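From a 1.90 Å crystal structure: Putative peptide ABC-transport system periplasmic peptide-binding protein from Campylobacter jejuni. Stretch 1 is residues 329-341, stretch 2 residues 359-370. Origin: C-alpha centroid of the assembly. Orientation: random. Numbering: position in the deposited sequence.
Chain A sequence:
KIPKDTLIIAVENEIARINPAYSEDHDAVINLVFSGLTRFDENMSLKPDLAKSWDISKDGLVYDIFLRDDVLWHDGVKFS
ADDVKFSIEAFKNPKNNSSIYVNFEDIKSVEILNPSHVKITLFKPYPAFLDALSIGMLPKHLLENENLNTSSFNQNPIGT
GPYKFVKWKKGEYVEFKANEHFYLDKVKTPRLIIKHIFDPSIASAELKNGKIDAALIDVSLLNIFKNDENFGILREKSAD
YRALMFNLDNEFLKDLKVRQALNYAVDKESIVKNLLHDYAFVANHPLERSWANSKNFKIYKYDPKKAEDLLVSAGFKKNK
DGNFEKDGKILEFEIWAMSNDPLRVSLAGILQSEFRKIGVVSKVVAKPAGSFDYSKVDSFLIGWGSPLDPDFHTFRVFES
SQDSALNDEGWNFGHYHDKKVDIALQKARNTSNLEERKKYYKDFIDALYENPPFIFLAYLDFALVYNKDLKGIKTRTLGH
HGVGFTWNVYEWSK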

# COMPACT_ATOMS: atom_id res chain seq x y z
N LYS A 329 -31.75 -21.12 -6.16
CA LYS A 329 -30.68 -20.20 -6.62
C LYS A 329 -29.33 -20.89 -6.71
O LYS A 329 -28.86 -21.42 -5.72
CB LYS A 329 -30.52 -19.00 -5.68
CG LYS A 329 -31.73 -18.10 -5.56
CD LYS A 329 -31.57 -17.21 -4.32
CE LYS A 329 -32.56 -16.06 -4.28
NZ LYS A 329 -32.32 -15.22 -3.04
N ILE A 330 -28.67 -20.84 -7.87
CA ILE A 330 -27.32 -21.43 -7.90
C ILE A 330 -26.31 -20.50 -7.22
O ILE A 330 -26.46 -19.28 -7.20
CB ILE A 330 -26.84 -21.77 -9.35
CG1 ILE A 330 -26.55 -20.51 -10.13
CG2 ILE A 330 -27.87 -22.70 -10.10
CD1 ILE A 330 -25.54 -20.73 -11.28
N LEU A 331 -25.33 -21.11 -6.55
CA LEU A 331 -24.28 -20.37 -5.89
C LEU A 331 -23.39 -19.76 -6.96
O LEU A 331 -22.57 -20.46 -7.57
CB LEU A 331 -23.47 -21.28 -4.96
CG LEU A 331 -22.75 -20.60 -3.76
CD1 LEU A 331 -22.10 -21.63 -2.82
CD2 LEU A 331 -21.65 -19.69 -4.25
N GLU A 332 -23.59 -18.47 -7.24
CA GLU A 332 -22.82 -17.75 -8.27
C GLU A 332 -22.58 -16.30 -7.90
O GLU A 332 -23.31 -15.73 -7.09
CB GLU A 332 -23.52 -17.80 -9.64
CG GLU A 332 -24.67 -16.83 -9.82
CD GLU A 332 -25.38 -17.02 -11.16
OE1 GLU A 332 -24.71 -17.41 -12.14
OE2 GLU A 332 -26.62 -16.80 -11.22
N PHE A 333 -21.56 -15.69 -8.49
CA PHE A 333 -21.20 -14.32 -8.15
C PHE A 333 -20.15 -13.80 -9.14
O PHE A 333 -19.61 -14.56 -9.94
CB PHE A 333 -20.69 -14.23 -6.70
CG PHE A 333 -19.50 -15.10 -6.42
CD1 PHE A 333 -18.23 -14.62 -6.60
CD2 PHE A 333 -19.67 -16.42 -5.99
CE1 PHE A 333 -17.12 -15.44 -6.36
CE2 PHE A 333 -18.58 -17.26 -5.74
CZ PHE A 333 -17.29 -16.77 -5.94
N GLU A 334 -19.88 -12.49 -9.12
CA GLU A 334 -18.91 -11.95 -10.07
C GLU A 334 -17.55 -11.80 -9.44
O GLU A 334 -17.43 -11.53 -8.25
CB GLU A 334 -19.37 -10.62 -10.61
CG GLU A 334 -20.65 -10.72 -11.38
CD GLU A 334 -21.21 -9.38 -11.75
OE1 GLU A 334 -22.06 -9.37 -12.66
OE2 GLU A 334 -20.81 -8.35 -11.11
N ILE A 335 -16.50 -11.99 -10.25
CA ILE A 335 -15.13 -11.73 -9.80
C ILE A 335 -14.57 -10.58 -10.64
O ILE A 335 -14.44 -10.73 -11.85
CB ILE A 335 -14.24 -12.97 -9.97
CG1 ILE A 335 -14.82 -14.17 -9.20
CG2 ILE A 335 -12.84 -12.69 -9.53
CD1 ILE A 335 -14.25 -15.52 -9.71
N TRP A 336 -14.26 -9.44 -10.02
CA TRP A 336 -13.81 -8.28 -10.77
C TRP A 336 -12.28 -8.11 -10.70
O TRP A 336 -11.68 -8.30 -9.64
CB TRP A 336 -14.50 -7.02 -10.25
CG TRP A 336 -15.96 -6.90 -10.69
CD1 TRP A 336 -17.00 -7.76 -10.38
CD2 TRP A 336 -16.52 -5.87 -11.50
NE1 TRP A 336 -18.17 -7.31 -10.97
CE2 TRP A 336 -17.90 -6.16 -11.66
CE3 TRP A 336 -15.99 -4.73 -12.13
CZ2 TRP A 336 -18.75 -5.35 -12.40
CZ3 TRP A 336 -16.84 -3.92 -12.88
CH2 TRP A 336 -18.21 -4.24 -13.00
N ALA A 337 -11.66 -7.76 -11.83
CA ALA A 337 -10.21 -7.56 -11.86
C ALA A 337 -9.90 -6.28 -12.60
O ALA A 337 -10.60 -5.93 -13.55
CB ALA A 337 -9.45 -8.76 -12.55
N MET A 338 -8.84 -5.60 -12.16
CA MET A 338 -8.29 -4.48 -12.92
C MET A 338 -7.79 -4.97 -14.28
O MET A 338 -6.83 -5.73 -14.32
CB MET A 338 -7.12 -3.85 -12.15
CG MET A 338 -7.48 -3.30 -10.76
SD MET A 338 -5.95 -2.74 -10.05
CE MET A 338 -6.47 -2.03 -8.46
N SER A 339 -8.42 -4.53 -15.38
CA SER A 339 -8.10 -5.05 -16.71
C SER A 339 -6.73 -4.62 -17.22
O SER A 339 -6.19 -5.25 -18.12
CB SER A 339 -9.19 -4.66 -17.72
OG SER A 339 -9.31 -3.26 -17.83
N ASN A 340 -6.18 -3.54 -16.64
CA ASN A 340 -4.84 -3.05 -16.99
C ASN A 340 -3.75 -3.83 -16.25
O ASN A 340 -2.54 -3.58 -16.45
CB ASN A 340 -4.72 -1.57 -16.66
CG ASN A 340 -5.11 -1.28 -15.20
OD1 ASN A 340 -6.24 -1.50 -14.80
ND2 ASN A 340 -4.16 -0.83 -14.41
N ASP A 341 -4.15 -4.73 -15.36
CA ASP A 341 -3.16 -5.55 -14.63
C ASP A 341 -3.26 -7.04 -15.04
O ASP A 341 -4.20 -7.75 -14.61
CB ASP A 341 -3.37 -5.41 -13.13
CG ASP A 341 -2.25 -6.07 -12.31
OD1 ASP A 341 -1.61 -7.02 -12.81
OD2 ASP A 341 -2.03 -5.60 -11.15
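Stretch 2 (359-370) GVVSKVVAKPAG

The indole of Trp 336 lies flat beneath a valine methyl: CG1 of Val 365 sits 3.4 Å from the centroid of the six-membered ring of Trp 336 and only 5° off the ring normal, a nearly ideal CH-pi contact. The ring is steadied within its own strand, where NE1 of Trp 336 donates to OE2 of Glu 334 at 2.8 Å.

This pairing illustrates a general rule of parallel sheets, that a residue bridged to its neighbour places its side chain on the same face. Stretch 2 runs extended beside stretch 1 and in the same direction, the two strand axes crossing at -25° and approaching to 4.6 Å. Glu 334 stands beside Lys 363 and Trp 336 beside Val 365 on one face; Ile 335 with Val 364 and Ala 337 with Ala 366 occupy the other. The acidic and basic ends of Glu 334 and Lys 363 are near but form no salt bridge, OE1 of Glu 334 lying 4.5 Å from NZ of Lys 363.

Parallel strands bond in a staggered ladder, each bonding residue reaching two partners. Thus Ile 335 N donates to Lys 363 O at 2.9 Å, while Ile 335 O accepts from Val 365 N, also at 2.9 Å. The ladder continues through Ala 337 N to Val 365 O (3.0 Å) and Lys 367 N to Ala 337 O (3.1 Å). Toward its beginning it slackens: the bond from Phe 333 N to Val 361 O is 3.4 Å long and weak. Apolar packing accompanies it there, with Phe 333 CE2 3.8 Å from Val 360 CG1.

At the far end, Ser 339 N donates to Lys 367 O at 2.8 Å. As stretch 1 enters a type I turn from Met 338 to Asp 341, a side chain takes over as acceptor: Ala 369 N donates to Asn 340 OD1 at 2.9 Å.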

# COMPACT_ATOMS: atom_id res chain seq x y z
N GLY A 359 -18.38 -26.97 -8.75
CA GLY A 359 -19.78 -26.64 -8.96
C GLY A 359 -20.19 -25.24 -8.51
O GLY A 359 -21.37 -24.97 -8.27
N VAL A 360 -19.22 -24.32 -8.42
CA VAL A 360 -19.52 -22.92 -8.14
C VAL A 360 -19.38 -22.09 -9.42
O VAL A 360 -18.32 -22.07 -10.05
CB VAL A 360 -18.60 -22.37 -7.04
CG1 VAL A 360 -18.83 -20.87 -6.85
CG2 VAL A 360 -18.84 -23.12 -5.74
N VAL A 361 -20.47 -21.44 -9.81
CA VAL A 361 -20.48 -20.66 -11.04
C VAL A 361 -20.00 -19.24 -10.74
O VAL A 361 -20.31 -18.66 -9.69
CB VAL A 361 -21.90 -20.64 -11.71
CG1 VAL A 361 -21.93 -19.66 -12.88
CG2 VAL A 361 -22.36 -22.07 -12.17
N SER A 362 -19.17 -18.69 -11.62
CA SER A 362 -18.72 -17.29 -11.46
C SER A 362 -18.44 -16.63 -12.82
O SER A 362 -18.27 -17.32 -13.85
CB SER A 362 -17.50 -17.20 -10.56
OG SER A 362 -16.42 -17.89 -11.14
N LYS A 363 -18.48 -15.31 -12.82
CA LYS A 363 -18.31 -14.53 -14.04
C LYS A 363 -17.16 -13.59 -13.88
O LYS A 363 -17.17 -12.79 -12.92
CB LYS A 363 -19.59 -13.74 -14.33
CG LYS A 363 -19.50 -12.85 -15.56
CD LYS A 363 -20.74 -11.98 -15.69
CE LYS A 363 -20.61 -11.02 -16.86
NZ LYS A 363 -21.87 -10.24 -17.12
N VAL A 364 -16.18 -13.61 -14.78
CA VAL A 364 -15.05 -12.68 -14.62
C VAL A 364 -15.38 -11.35 -15.29
O VAL A 364 -15.82 -11.30 -16.43
CB VAL A 364 -13.73 -13.27 -15.15
CG1 VAL A 364 -12.59 -12.23 -15.06
CG2 VAL A 364 -13.35 -14.51 -14.32
N VAL A 365 -15.22 -10.25 -14.55
CA VAL A 365 -15.49 -8.94 -15.11
C VAL A 365 -14.21 -8.10 -15.01
O VAL A 365 -13.80 -7.72 -13.94
CB VAL A 365 -16.67 -8.25 -14.37
CG1 VAL A 365 -16.98 -6.90 -15.03
CG2 VAL A 365 -17.92 -9.21 -14.31
N ALA A 366 -13.59 -7.80 -16.15
CA ALA A 366 -12.30 -7.07 -16.13
C ALA A 366 -12.55 -5.67 -16.68
O ALA A 366 -13.02 -5.54 -17.80
CB ALA A 366 -11.25 -7.85 -16.98
N LYS A 367 -12.30 -4.65 -15.86
CA LYS A 367 -12.48 -3.24 -16.25
C LYS A 367 -11.26 -2.44 -15.76
O LYS A 367 -10.58 -2.87 -14.84
CB LYS A 367 -13.78 -2.67 -15.65
CG LYS A 367 -15.08 -3.38 -16.08
CD LYS A 367 -15.46 -3.10 -17.52
CE LYS A 367 -16.71 -3.87 -17.93
NZ LYS A 367 -16.96 -3.81 -19.41
N PRO A 368 -10.99 -1.26 -16.35
CA PRO A 368 -9.78 -0.49 -15.99
C PRO A 368 -9.79 -0.01 -14.55
O PRO A 368 -10.82 0.48 -14.11
CB PRO A 368 -9.85 0.72 -16.93
CG PRO A 368 -10.71 0.30 -18.05
CD PRO A 368 -11.74 -0.62 -17.44
N ALA A 369 -8.67 -0.14 -13.83
CA ALA A 369 -8.52 0.40 -12.48
C ALA A 369 -9.09 1.80 -12.43
O ALA A 369 -8.98 2.54 -13.39
CB ALA A 369 -7.03 0.42 -12.05
N GLY A 370 -9.79 2.12 -11.34
CA GLY A 370 -10.32 3.46 -11.18
C GLY A 370 -11.61 3.74 -11.95
O GLY A 370 -12.18 4.83 -11.86